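Local coordinates for protein haloalkane dehalogenase (Mycobacterium rhodesiae, PDB 4MJ3) that catalyses the hydrolytic removal of halogen from haloalkanes, giving an alcohol and a halide ion, at residues Arg5-Arg10 / Ala203-Gly208; Gly32-His37 / Asp88-Arg93; Gly54-Ser59 / Gly177-Gly182. All coordinates share one frame; numbering follows the deposited sequence.

Overall arrangement
The chain has the alpha/beta hydrolase fold. The helices from 159-170 to 207-211 probably form most of the cap over the active site. Contacts 1 and 3 each tie one of these helical regions to an early part of the chain. Contact 2 lies near one edge of the main sheet, on its second strand. The centres of contacts 1 and 2 are about 10 Å apart, and the two meet: Arg5 NE forms a salt bridge with Asp88 OD1 at 2.8 Å. Contact 3 is deeper, its centre about 11 Å from that of the chain. Its loop 54-59 probably borders the active site. His37 CE1 of contact 2 packs 4.2 Å from Trp58 CZ3 of contact 3.

Contact 1. Residues Arg5-Arg10 / Ala203-Gly208; sequences RTPDER and ASYQAG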
ATOM      1  N   ARG A   5       3.390 -20.677  -0.656  1.00 10.53           N
ATOM      2  CA  ARG A   5       2.620 -20.084  -1.758  1.00 11.36           C
ATOM      3  C   ARG A   5       1.154 -20.492  -1.614  1.00 11.18           C
ATOM      4  O   ARG A   5       0.836 -21.675  -1.483  1.00 10.68           O
ATOM      5  CB  ARG A   5       3.136 -20.567  -3.105  1.00 11.24           C
ATOM      6  CG  ARG A   5       2.386 -19.996  -4.306  1.00 12.58           C
ATOM      7  CD  ARG A   5       3.094 -20.297  -5.616  1.00 12.61           C
ATOM      8  NE  ARG A   5       4.394 -19.631  -5.688  1.00 11.64           N
ATOM      9  CZ  ARG A   5       5.290 -19.801  -6.663  1.00 13.02           C
ATOM     10  NH1 ARG A   5       5.026 -20.583  -7.717  1.00 14.17           N
ATOM     11  NH2 ARG A   5       6.431 -19.131  -6.614  1.00 13.67           N
ATOM     12  N   THR A   6       0.264 -19.505  -1.638  1.00 10.90           N
ATOM     13  CA  THR A   6      -1.164 -19.749  -1.436  1.00 10.89           C
ATOM     14  C   THR A   6      -1.683 -20.496  -2.651  1.00 11.37           C
ATOM     15  O   THR A   6      -1.397 -20.087  -3.775  1.00 10.87           O
ATOM     16  CB  THR A   6      -1.952 -18.422  -1.270  1.00 10.59           C
ATOM     17  OG1 THR A   6      -1.401 -17.685  -0.170  1.00 10.53           O
ATOM     18  CG2 THR A   6      -3.401 -18.703  -0.990  1.00 11.29           C
ATOM     19  N   PRO A   7      -2.379 -21.612  -2.444  1.00 14.10           N
ATOM     20  CA  PRO A   7      -2.898 -22.326  -3.630  1.00 16.77           C
ATOM     21  C   PRO A   7      -3.802 -21.472  -4.519  1.00 16.87           C
ATOM     22  O   PRO A   7      -4.612 -20.700  -4.014  1.00 13.84           O
ATOM     23  CB  PRO A   7      -3.695 -23.480  -3.026  1.00 19.10           C
ATOM     24  CG  PRO A   7      -3.114 -23.675  -1.672  1.00 17.68           C
ATOM     25  CD  PRO A   7      -2.656 -22.330  -1.202  1.00 15.30           C
ATOM     26  N   ASP A   8      -3.685 -21.628  -5.835  1.00 16.09           N
ATOM     27  CA  ASP A   8      -4.479 -20.850  -6.790  1.00 19.00           C
ATOM     28  C   ASP A   8      -5.975 -21.049  -6.640  1.00 17.60           C
ATOM     29  O   ASP A   8      -6.739 -20.136  -6.936  1.00 17.94           O
ATOM     30  CB  ASP A   8      -4.058 -21.145  -8.241  1.00 23.54           C
ATOM     31  CG  ASP A   8      -2.912 -20.269  -8.688  1.00 26.99           C
ATOM     32  OD1 ASP A   8      -2.722 -19.209  -8.080  1.00 35.17           O
ATOM     33  OD2 ASP A   8      -2.213 -20.614  -9.644  1.00 27.85           O
ATOM     34  N   GLU A   9      -6.389 -22.214  -6.156  1.00 18.66           N
ATOM     35  CA  GLU A   9      -7.813 -22.480  -5.918  1.00 20.40           C
ATOM     36  C   GLU A   9      -8.451 -21.465  -4.948  1.00 18.32           C
ATOM     37  O   GLU A   9      -9.652 -21.222  -4.997  1.00 19.18           O
ATOM     38  CB  GLU A   9      -8.015 -23.902  -5.418  1.00 23.13           C
ATOM     39  CG  GLU A   9      -7.682 -24.965  -6.501  1.00 32.34           C
ATOM     40  CD  GLU A   9      -6.205 -25.364  -6.561  1.00 38.15           C
ATOM     41  OE1 GLU A   9      -5.362 -24.677  -5.949  1.00 27.32           O
ATOM     42  OE2 GLU A   9      -5.876 -26.363  -7.239  1.00 40.17           O
ATOM     43  N   ARG A  10      -7.648 -20.827  -4.107  1.00 15.66           N
ATOM     44  CA  ARG A  10      -8.193 -19.826  -3.176  1.00 15.09           C
ATOM     45  C   ARG A  10      -8.722 -18.599  -3.894  1.00 15.76           C
ATOM     46  O   ARG A  10      -9.528 -17.848  -3.324  1.00 15.18           O
ATOM     47  CB  ARG A  10      -7.132 -19.400  -2.145  1.00 15.32           C
ATOM     48  CG  ARG A  10      -6.678 -20.516  -1.216  1.00 15.84           C
ATOM     49  CD  ARG A  10      -7.696 -20.818  -0.123  1.00 15.54           C
ATOM     50  NE  ARG A  10      -7.805 -19.721   0.844  1.00 13.73           N
ATOM     51  CZ  ARG A  10      -8.546 -19.769   1.948  1.00 14.89           C
ATOM     52  NH1 ARG A  10      -9.284 -20.850   2.219  1.00 15.91           N
ATOM     53  NH2 ARG A  10      -8.578 -18.733   2.776  1.00 14.81           N
ATOM     54  N   ALA A 203      -3.098 -19.904   9.674  1.00 15.10           N
ATOM     55  CA  ALA A 203      -2.160 -18.998  10.327  1.00 15.23           C
ATOM     56  C   ALA A 203      -0.736 -19.105   9.808  1.00 14.53           C
ATOM     57  O   ALA A 203       0.016 -18.144   9.911  1.00 13.59           O
ATOM     58  CB  ALA A 203      -2.186 -19.206  11.836  1.00 16.86           C
ATOM     59  N   SER A 204      -0.373 -20.245   9.207  1.00 15.74           N
ATOM     60  CA  SER A 204       1.002 -20.435   8.720  1.00 14.80           C
ATOM     61  C   SER A 204       1.340 -19.472   7.580  1.00 11.47           C
ATOM     62  O   SER A 204       2.521 -19.182   7.354  1.00 13.13           O
ATOM     63  CB  SER A 204       1.243 -21.873   8.269  1.00 16.48           C
ATOM     64  OG  SER A 204       0.520 -22.158   7.101  1.00 16.27           O
ATOM     65  N   TYR A 205       0.312 -18.959   6.905  1.00  9.66           N
ATOM     66  CA  TYR A 205       0.452 -18.012   5.813  1.00  9.35           C
ATOM     67  C   TYR A 205       0.440 -16.541   6.276  1.00  9.97           C
ATOM     68  O   TYR A 205       0.534 -15.644   5.436  1.00 10.12           O
ATOM     69  CB  TYR A 205      -0.680 -18.188   4.796  1.00  9.45           C
ATOM     70  CG  TYR A 205      -0.681 -19.490   4.059  1.00  9.25           C
ATOM     71  CD1 TYR A 205      -1.217 -20.631   4.643  1.00 11.99           C
ATOM     72  CD2 TYR A 205      -0.128 -19.597   2.801  1.00 10.41           C
ATOM     73  CE1 TYR A 205      -1.224 -21.839   3.961  1.00 14.69           C
ATOM     74  CE2 TYR A 205      -0.143 -20.797   2.100  1.00 11.33           C
ATOM     75  CZ  TYR A 205      -0.693 -21.905   2.685  1.00 12.18           C
ATOM     76  OH  TYR A 205      -0.690 -23.118   2.008  1.00 15.27           O
ATOM     77  N   GLN A 206       0.311 -16.298   7.579  1.00 11.35           N
ATOM     78  CA  GLN A 206       0.026 -14.950   8.078  1.00 11.59           C
ATOM     79  C   GLN A 206       1.180 -14.272   8.821  1.00 12.19           C
ATOM     80  O   GLN A 206       0.961 -13.292   9.500  1.00 12.15           O
ATOM     81  CB  GLN A 206      -1.220 -14.982   8.985  1.00 12.00           C
ATOM     82  CG  GLN A 206      -2.505 -15.341   8.263  1.00 13.62           C
ATOM     83  CD  GLN A 206      -3.702 -15.273   9.190  1.00 12.16           C
ATOM     84  OE1 GLN A 206      -3.630 -15.710  10.342  1.00 13.52           O
ATOM     85  NE2 GLN A 206      -4.796 -14.710   8.703  1.00 14.85           N
ATOM     86  N   ALA A 207       2.398 -14.796   8.710  1.00 11.69           N
ATOM     87  CA  ALA A 207       3.522 -14.216   9.418  1.00 10.26           C
ATOM     88  C   ALA A 207       3.742 -12.755   9.041  1.00 10.15           C
ATOM     89  O   ALA A 207       4.070 -11.945   9.907  1.00 10.67           O
ATOM     90  CB  ALA A 207       4.791 -15.036   9.199  1.00 11.97           C
ATOM     91  N   GLY A 208       3.576 -12.431   7.758  1.00 10.05           N
ATOM     92  CA  GLY A 208       3.748 -11.053   7.278  1.00  9.10           C
ATOM     93  C   GLY A 208       2.653 -10.153   7.829  1.00 10.90           C
ATOM     94  O   GLY A 208       2.906  -9.032   8.254  1.00  8.74           O
TER
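Tyr205 is the one residue of 203-208 that meets the loop 5-10, and it does so with its ring. Arg5 O lies at the ring edge, close to the ring plane, 3.8 Å from Tyr205 CE2. The CA of Thr6 comes equally near this carbon. The hydroxyl oxygen Thr6 OG1 approaches obliquely and stands 3.8 Å from Tyr205 CD2. Further out on the ring, Pro7 CD sits 3.8 Å from Tyr205 OH. No hydrogen bond crosses between the segments. The contact is therefore van der Waals packing, with the aromatic ring laid along three successive residues.

The ring gets there because Tyr205 CB already points at the loop. With chi1 at -66°, CG is anti to the carbonyl carbon of Tyr205 and lies beside its backbone N. The backbone behind the ring is a short 3-10 turn, in which Gln206 N bonds to Ala203 O at 3.0 Å. Gln206 then takes the N-cap position of helix 207-211.

On the other side, Thr6 is buried and its hydroxyl is fixed from elsewhere. OG1 bonds to Pro199 O and probably also accepts from Lys89 NZ. A chi1 of -57° puts OG1 beside the backbone N, which turns the hydroxyl, not the methyl, to Tyr205 CD2. After Pro7 the chain enters a 3-10 turn, closed by Arg10 N to Pro7 O at 3.0 Å. Arg10 reaches back across to the end of helix 190-197 and bonds to the carbonyls of Asp197 and Ala198.

Loop 5-10 follows strand 3-4 and leads to strand 22-27. Leu4 of strand 3-4 packs on Ser204 and Tyr205. The ring thus lies where the N-terminal strand and the loop after it meet the chain between helices 190-197 and 207-211.

Contact 2. Residues Gly32-His37 / Asp88-Arg93; sequences GTLRMH and DKPTSR
Asp88 OD1 is gripped by two groups: a water shared with Arg35, and Arg5 NE in a salt bridge. The water donates to Asp88 OD1 at 2.8 Å. It also accepts from Arg35 NE at 2.8 Å, lying in the guanidinium plane at its edge. Arg35 NE and Asp88 OD1 are themselves 4.5 Å apart, too far for a direct salt bridge; the water bridges them. The Arg35 chain runs straight as far as CD, then bends at chi3 (70°), which brings NE to the water.

The other carboxylate oxygen works on the backbone. Arg35 N donates to Asp88 OD2 at 2.9 Å, from well above the carboxylate plane. In return Asp88 N donates to Arg35 O at 2.8 Å in a nearly straight bond, 177° at the hydrogen. One residue thus takes both the N-H and the C=O of Arg35, the first with its side chain and the second with its main chain. The Arg35 N-H, the water and Arg5 probably stabilise the ionised carboxylate.

Beside the polar pair is an apolar patch. Leu34 CD2 touches Pro90 CG at 4.2 Å and lies 4.3 Å from Asp88 CB.

Strand 33-41 uses Leu34 and Met36, a selenomethionine, to pair with Val26 and Val24 of strand 22-27. Arg35 meets Asp88 on the other edge of strand 33-41. Further along, His37 pairs with Asp80, just after strand 75-79. Lys89 pairs with Leu4 of strand 3-4, while helix 98-112 covers Leu34 and Met36.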
ATOM      1  N   GLY A  32      17.710 -17.197  -2.048  1.00 21.50           N
ATOM      2  CA  GLY A  32      16.610 -17.772  -2.843  1.00 19.12           C
ATOM      3  C   GLY A  32      15.832 -16.704  -3.598  1.00 16.15           C
ATOM      4  O   GLY A  32      16.312 -15.588  -3.778  1.00 15.14           O
ATOM      5  N   THR A  33      14.634 -17.071  -4.041  1.00 16.76           N
ATOM      6  CA  THR A  33      13.789 -16.231  -4.890  1.00 15.77           C
ATOM      7  C   THR A  33      12.367 -16.246  -4.365  1.00 15.31           C
ATOM      8  O   THR A  33      11.924 -17.260  -3.845  1.00 14.46           O
ATOM      9  CB  THR A  33      13.767 -16.813  -6.313  1.00 21.81           C
ATOM     10  OG1 THR A  33      15.101 -16.805  -6.816  1.00 24.90           O
ATOM     11  CG2 THR A  33      12.884 -16.014  -7.257  1.00 24.49           C
ATOM     12  N   LEU A  34      11.671 -15.123  -4.495  1.00 12.93           N
ATOM     13  CA  LEU A  34      10.258 -15.028  -4.152  1.00 13.25           C
ATOM     14  C   LEU A  34       9.474 -14.545  -5.353  1.00 13.03           C
ATOM     15  O   LEU A  34       9.940 -13.654  -6.068  1.00 12.70           O
ATOM     16  CB  LEU A  34      10.030 -14.010  -3.031  1.00 14.62           C
ATOM     17  CG  LEU A  34      10.758 -14.205  -1.720  1.00 15.30           C
ATOM     18  CD1 LEU A  34      10.768 -12.943  -0.848  1.00 14.65           C
ATOM     19  CD2 LEU A  34      10.132 -15.333  -0.950  1.00 20.09           C
ATOM     20  N   ARG A  35       8.290 -15.093  -5.560  1.00 10.84           N
ATOM     21  CA  ARG A  35       7.404 -14.610  -6.591  1.00 11.28           C
ATOM     22  C   ARG A  35       6.467 -13.562  -6.016  1.00 12.23           C
ATOM     23  O   ARG A  35       5.917 -13.752  -4.925  1.00 11.58           O
ATOM     24  CB  ARG A  35       6.597 -15.760  -7.199  1.00 11.73           C
ATOM     25  CG  ARG A  35       5.894 -15.403  -8.490  1.00 13.23           C
ATOM     26  CD  ARG A  35       5.150 -16.580  -9.108  1.00 14.11           C
ATOM     27  NE  ARG A  35       3.986 -16.947  -8.319  1.00 12.64           N
ATOM     28  CZ  ARG A  35       3.005 -17.746  -8.718  1.00 12.61           C
ATOM     29  NH1 ARG A  35       3.022 -18.285  -9.924  1.00 13.99           N
ATOM     30  NH2 ARG A  35       1.972 -17.973  -7.917  1.00 12.17           N
HETATM   31  N   MSE A  36       6.272 -12.474  -6.771  1.00 10.60           N
HETATM   32  CA  MSE A  36       5.342 -11.408  -6.383  1.00 10.33           C
HETATM   33  C   MSE A  36       4.315 -11.275  -7.470  1.00  9.92           C
HETATM   34  O   MSE A  36       4.630 -11.326  -8.665  1.00 11.36           O
HETATM   35  CB  MSE A  36       6.064 -10.090  -6.161  1.00 10.25           C
HETATM   36  CG  MSE A  36       6.972 -10.158  -4.927  1.00 11.88           C
HETATM   37 SE   MSE A  36       8.059  -8.543  -4.661  1.00 10.18          SE
HETATM   38  CE  MSE A  36       6.615  -7.337  -4.089  1.00 11.24           C
ATOM     39  N   HIS A  37       3.072 -11.109  -7.046  1.00 10.25           N
ATOM     40  CA  HIS A  37       1.955 -10.951  -7.944  1.00 11.03           C
ATOM     41  C   HIS A  37       1.691  -9.472  -8.216  1.00 11.34           C
ATOM     42  O   HIS A  37       1.804  -8.638  -7.316  1.00 11.48           O
ATOM     43  CB  HIS A  37       0.720 -11.570  -7.325  1.00 10.96           C
ATOM     44  CG  HIS A  37      -0.563 -11.227  -8.028  1.00 13.23           C
ATOM     45  ND1 HIS A  37      -1.509 -10.396  -7.475  1.00 12.59           N
ATOM     46  CD2 HIS A  37      -1.070 -11.629  -9.221  1.00 13.07           C
ATOM     47  CE1 HIS A  37      -2.539 -10.285  -8.294  1.00 14.50           C
ATOM     48  NE2 HIS A  37      -2.290 -11.009  -9.375  1.00 13.76           N
ATOM     49  N   ASP A  88       4.263 -14.636  -2.810  1.00 10.07           N
ATOM     50  CA  ASP A  88       4.813 -15.635  -1.898  1.00  9.86           C
ATOM     51  C   ASP A  88       4.940 -15.097  -0.472  1.00  9.67           C
ATOM     52  O   ASP A  88       4.976 -13.888  -0.245  1.00  9.07           O
ATOM     53  CB  ASP A  88       6.178 -16.122  -2.393  1.00 10.76           C
ATOM     54  CG  ASP A  88       6.073 -17.064  -3.584  1.00 11.07           C
ATOM     55  OD1 ASP A  88       4.950 -17.494  -3.918  1.00 11.42           O
ATOM     56  OD2 ASP A  88       7.136 -17.384  -4.175  1.00 10.90           O
ATOM     57  N   LYS A  89       5.006 -16.026   0.488  1.00 10.00           N
ATOM     58  CA  LYS A  89       4.803 -15.701   1.892  1.00  9.03           C
ATOM     59  C   LYS A  89       5.830 -16.430   2.778  1.00 11.30           C
ATOM     60  O   LYS A  89       5.631 -17.576   3.189  1.00 10.80           O
ATOM     61  CB  LYS A  89       3.370 -16.046   2.328  1.00  9.25           C
ATOM     62  CG  LYS A  89       2.296 -15.366   1.480  1.00  9.28           C
ATOM     63  CD  LYS A  89       0.889 -15.667   1.950  1.00  9.80           C
ATOM     64  CE  LYS A  89      -0.125 -14.839   1.188  1.00  9.22           C
ATOM     65  NZ  LYS A  89      -0.109 -15.115  -0.269  1.00  9.38           N
ATOM     66  N   PRO A  90       6.949 -15.763   3.058  1.00 10.03           N
ATOM     67  CA  PRO A  90       7.889 -16.240   4.047  1.00 10.71           C
ATOM     68  C   PRO A  90       7.153 -16.659   5.337  1.00 10.47           C
ATOM     69  O   PRO A  90       6.189 -15.996   5.740  1.00 10.18           O
ATOM     70  CB  PRO A  90       8.795 -15.025   4.269  1.00 12.17           C
ATOM     71  CG  PRO A  90       8.765 -14.328   2.933  1.00 10.33           C
ATOM     72  CD  PRO A  90       7.377 -14.498   2.433  1.00  9.88           C
ATOM     73  N   THR A  91       7.628 -17.726   5.986  1.00 11.14           N
ATOM     74  CA  THR A  91       6.920 -18.318   7.105  1.00 11.80           C
ATOM     75  C   THR A  91       7.296 -17.766   8.470  1.00 11.44           C
ATOM     76  O   THR A  91       6.592 -18.022   9.435  1.00 11.62           O
ATOM     77  CB  THR A  91       7.176 -19.849   7.152  1.00 14.62           C
ATOM     78  OG1 THR A  91       8.577 -20.067   7.239  1.00 16.02           O
ATOM     79  CG2 THR A  91       6.633 -20.493   5.882  1.00 18.65           C
ATOM     80  N   SER A  92       8.417 -17.067   8.564  1.00 11.64           N
ATOM     81  CA  SER A  92       8.867 -16.557   9.862  1.00 13.42           C
ATOM     82  C   SER A  92       8.612 -15.069   9.957  1.00 12.11           C
ATOM     83  O   SER A  92       8.910 -14.326   9.033  1.00 10.92           O
ATOM     84  CB  SER A  92      10.356 -16.825  10.093  1.00 16.01           C
ATOM     85  OG  SER A  92      10.761 -16.217  11.318  1.00 19.04           O
ATOM     86  N   ARG A  93       8.108 -14.623  11.108  1.00 12.88           N
ATOM     87  CA  ARG A  93       7.926 -13.187  11.336  1.00 12.23           C
ATOM     88  C   ARG A  93       9.234 -12.410  11.186  1.00 13.59           C
ATOM     89  O   ARG A  93       9.236 -11.274  10.728  1.00 14.81           O
ATOM     90  CB  ARG A  93       7.266 -12.950  12.700  1.00 15.18           C
ATOM     91  CG  ARG A  93       5.796 -13.372  12.702  1.00 17.00           C
ATOM     92  CD  ARG A  93       5.109 -13.220  14.050  1.00 23.99           C
ATOM     93  NE  ARG A  93       5.126 -11.837  14.508  1.00 23.22           N
ATOM     94  CZ  ARG A  93       4.284 -11.305  15.393  1.00 18.86           C
ATOM     95  NH1 ARG A  93       3.296 -12.012  15.934  1.00 16.48           N
ATOM     96  NH2 ARG A  93       4.465 -10.041  15.747  1.00 18.55           N
TER
HETATM   97  O   HOH W   1       3.200 -16.307  -5.683  1.00 13.84           O

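Contact 3. Residues Gly54-Ser59 / Gly177-Gly182; sequences GEPSWS and GQIVNG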
ATOM      1  N   GLY A  54      -1.596  -1.871   1.673  1.00 10.62           N
ATOM      2  CA  GLY A  54      -0.901  -2.140   2.910  1.00  9.53           C
ATOM      3  C   GLY A  54      -1.473  -3.314   3.676  1.00  9.57           C
ATOM      4  O   GLY A  54      -1.910  -4.313   3.112  1.00  9.40           O
ATOM      5  N   GLU A  55      -1.452  -3.162   4.989  1.00  9.68           N
ATOM      6  CA  GLU A  55      -1.835  -4.200   5.926  1.00  9.01           C
ATOM      7  C   GLU A  55      -3.352  -4.222   6.145  1.00 11.29           C
ATOM      8  O   GLU A  55      -3.977  -3.166   6.271  1.00 14.41           O
ATOM      9  CB  GLU A  55      -1.118  -3.858   7.259  1.00 10.18           C
ATOM     10  CG  GLU A  55      -1.626  -4.569   8.501  1.00 10.81           C
ATOM     11  CD  GLU A  55      -1.172  -6.013   8.646  1.00  9.02           C
ATOM     12  OE1 GLU A  55      -0.671  -6.582   7.669  1.00 10.98           O
ATOM     13  OE2 GLU A  55      -1.297  -6.551   9.780  1.00  9.20           O
ATOM     14  N   PRO A  56      -3.970  -5.419   6.242  1.00  9.47           N
ATOM     15  CA  PRO A  56      -3.567  -6.756   5.822  1.00 10.26           C
ATOM     16  C   PRO A  56      -4.323  -7.033   4.519  1.00  9.40           C
ATOM     17  O   PRO A  56      -5.047  -8.015   4.402  1.00 10.94           O
ATOM     18  CB  PRO A  56      -4.131  -7.639   6.919  1.00 10.54           C
ATOM     19  CG  PRO A  56      -5.387  -6.934   7.343  1.00  9.91           C
ATOM     20  CD  PRO A  56      -5.286  -5.473   6.915  1.00 11.07           C
ATOM     21  N   SER A  57      -4.199  -6.126   3.567  1.00 10.65           N
ATOM     22  CA  SER A  57      -4.995  -6.196   2.331  1.00  8.63           C
ATOM     23  C   SER A  57      -4.149  -6.756   1.192  1.00  9.74           C
ATOM     24  O   SER A  57      -3.130  -7.423   1.428  1.00  7.49           O
ATOM     25  CB  SER A  57      -5.558  -4.817   2.015  1.00  8.74           C
ATOM     26  OG  SER A  57      -4.534  -3.901   1.699  1.00  9.05           O
ATOM     27  N   TRP A  58      -4.641  -6.596  -0.036  1.00  8.46           N
ATOM     28  CA  TRP A  58      -3.856  -6.880  -1.230  1.00  9.35           C
ATOM     29  C   TRP A  58      -4.452  -6.094  -2.382  1.00 10.42           C
ATOM     30  O   TRP A  58      -5.306  -5.224  -2.143  1.00 10.60           O
ATOM     31  CB  TRP A  58      -3.756  -8.382  -1.514  1.00  9.50           C
ATOM     32  CG  TRP A  58      -5.013  -9.172  -1.760  1.00  9.47           C
ATOM     33  CD1 TRP A  58      -5.966  -9.519  -0.842  1.00  9.35           C
ATOM     34  CD2 TRP A  58      -5.400  -9.818  -2.995  1.00  9.19           C
ATOM     35  NE1 TRP A  58      -6.939 -10.311  -1.450  1.00 10.12           N
ATOM     36  CE2 TRP A  58      -6.607 -10.494  -2.758  1.00  9.80           C
ATOM     37  CE3 TRP A  58      -4.825  -9.895  -4.276  1.00 10.39           C
ATOM     38  CZ2 TRP A  58      -7.247 -11.245  -3.748  1.00  9.38           C
ATOM     39  CZ3 TRP A  58      -5.479 -10.613  -5.265  1.00 10.54           C
ATOM     40  CH2 TRP A  58      -6.652 -11.297  -4.989  1.00 10.38           C
ATOM     41  N   SER A  59      -4.004  -6.361  -3.612  1.00  9.17           N
ATOM     42  CA  SER A  59      -4.421  -5.554  -4.774  1.00 10.83           C
ATOM     43  C   SER A  59      -5.926  -5.577  -5.060  1.00 10.22           C
ATOM     44  O   SER A  59      -6.454  -4.676  -5.709  1.00  9.63           O
ATOM     45  CB  SER A  59      -3.632  -5.963  -6.008  1.00 11.07           C
ATOM     46  OG  SER A  59      -2.262  -5.598  -5.831  1.00 14.75           O
ATOM     47  N   GLY A 177     -10.128 -10.186   6.439  1.00 11.80           N
ATOM     48  CA  GLY A 177     -11.319  -9.587   5.859  1.00  9.94           C
ATOM     49  C   GLY A 177     -12.125  -8.771   6.858  1.00 11.39           C
ATOM     50  O   GLY A 177     -12.532  -7.643   6.576  1.00  9.19           O
ATOM     51  N   GLN A 178     -12.320  -9.313   8.052  1.00 11.01           N
ATOM     52  CA  GLN A 178     -13.017  -8.548   9.078  1.00 13.04           C
ATOM     53  C   GLN A 178     -12.214  -7.339   9.558  1.00 11.70           C
ATOM     54  O   GLN A 178     -12.802  -6.342  10.009  1.00 12.24           O
ATOM     55  CB  GLN A 178     -13.461  -9.426  10.245  1.00 13.74           C
ATOM     56  CG  GLN A 178     -14.696 -10.262   9.942  1.00 16.38           C
ATOM     57  CD  GLN A 178     -15.979  -9.445   9.786  1.00 20.93           C
ATOM     58  OE1 GLN A 178     -16.023  -8.246  10.090  1.00 19.46           O
ATOM     59  NE2 GLN A 178     -17.042 -10.098   9.304  1.00 25.53           N
ATOM     60  N   ILE A 179     -10.878  -7.404   9.472  1.00 11.70           N
ATOM     61  CA  ILE A 179     -10.055  -6.230   9.792  1.00 10.43           C
ATOM     62  C   ILE A 179     -10.313  -5.137   8.779  1.00  9.92           C
ATOM     63  O   ILE A 179     -10.448  -3.963   9.140  1.00  9.22           O
ATOM     64  CB  ILE A 179      -8.553  -6.595   9.893  1.00 10.62           C
ATOM     65  CG1 ILE A 179      -8.300  -7.391  11.162  1.00 11.48           C
ATOM     66  CG2 ILE A 179      -7.654  -5.351   9.830  1.00  9.44           C
ATOM     67  CD1 ILE A 179      -6.990  -8.167  11.150  1.00 11.60           C
ATOM     68  N   VAL A 180     -10.370  -5.491   7.493  1.00  8.83           N
ATOM     69  CA  VAL A 180     -10.652  -4.492   6.465  1.00  8.85           C
ATOM     70  C   VAL A 180     -12.048  -3.918   6.665  1.00  9.66           C
ATOM     71  O   VAL A 180     -12.241  -2.704   6.611  1.00 10.36           O
ATOM     72  CB  VAL A 180     -10.493  -5.061   5.031  1.00  8.60           C
ATOM     73  CG1 VAL A 180     -10.826  -4.006   3.983  1.00  9.63           C
ATOM     74  CG2 VAL A 180      -9.062  -5.544   4.806  1.00  9.19           C
ATOM     75  N   ASN A 181     -13.028  -4.777   6.936  1.00  9.50           N
ATOM     76  CA  ASN A 181     -14.365  -4.301   7.297  1.00 10.92           C
ATOM     77  C   ASN A 181     -14.355  -3.355   8.496  1.00 11.16           C
ATOM     78  O   ASN A 181     -15.056  -2.330   8.515  1.00 10.02           O
ATOM     79  CB  ASN A 181     -15.301  -5.473   7.575  1.00 12.02           C
ATOM     80  CG  ASN A 181     -16.737  -5.040   7.776  1.00 12.96           C
ATOM     81  OD1 ASN A 181     -17.289  -4.275   6.983  1.00 14.81           O
ATOM     82  ND2 ASN A 181     -17.342  -5.500   8.853  1.00 13.74           N
ATOM     83  N   GLY A 182     -13.521  -3.681   9.476  1.00 11.37           N
ATOM     84  CA  GLY A 182     -13.356  -2.869  10.669  1.00 11.26           C
ATOM     85  C   GLY A 182     -12.928  -1.455  10.367  1.00 12.18           C
ATOM     86  O   GLY A 182     -13.340  -0.526  11.062  1.00 11.13           O
TER
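A cis peptide before Pro56 and a bond from Ser57 N to Gly54 O (3.0 Å) give loop 54-59 a type VI turn, whose proline faces helix 176-182. The proline ring makes the contact. Its CG lies 3.7 Å from Ile179 CG2, and its CD 3.8 Å from the same methyl. The Pro56 and Ile179 side chains cross at a slant. A chi1 of -72° places CG2 anti to the backbone N of Ile179, and this methyl is the branch that meets the proline ring. Val180 adds a looser touch, CG2 to Pro56 CD at 4.3 Å.

The loop follows strand 48-52. In alpha/beta hydrolases this loop borders the active site, and a backbone N-H from it commonly contributes to the oxyanion hole. Consistent with this, Glu55 N bonds to Asp123, which from its place between strand 117-121 and helix 124-135 is probably at the nucleophile elbow. Helix 176-182 belongs to the probable cap, so the contact probably joins cap to core.

Around it, Trp164 and Phe167 of helix 159-170 touch Ile179, and Tyr196 of helix 190-197 touches Val180.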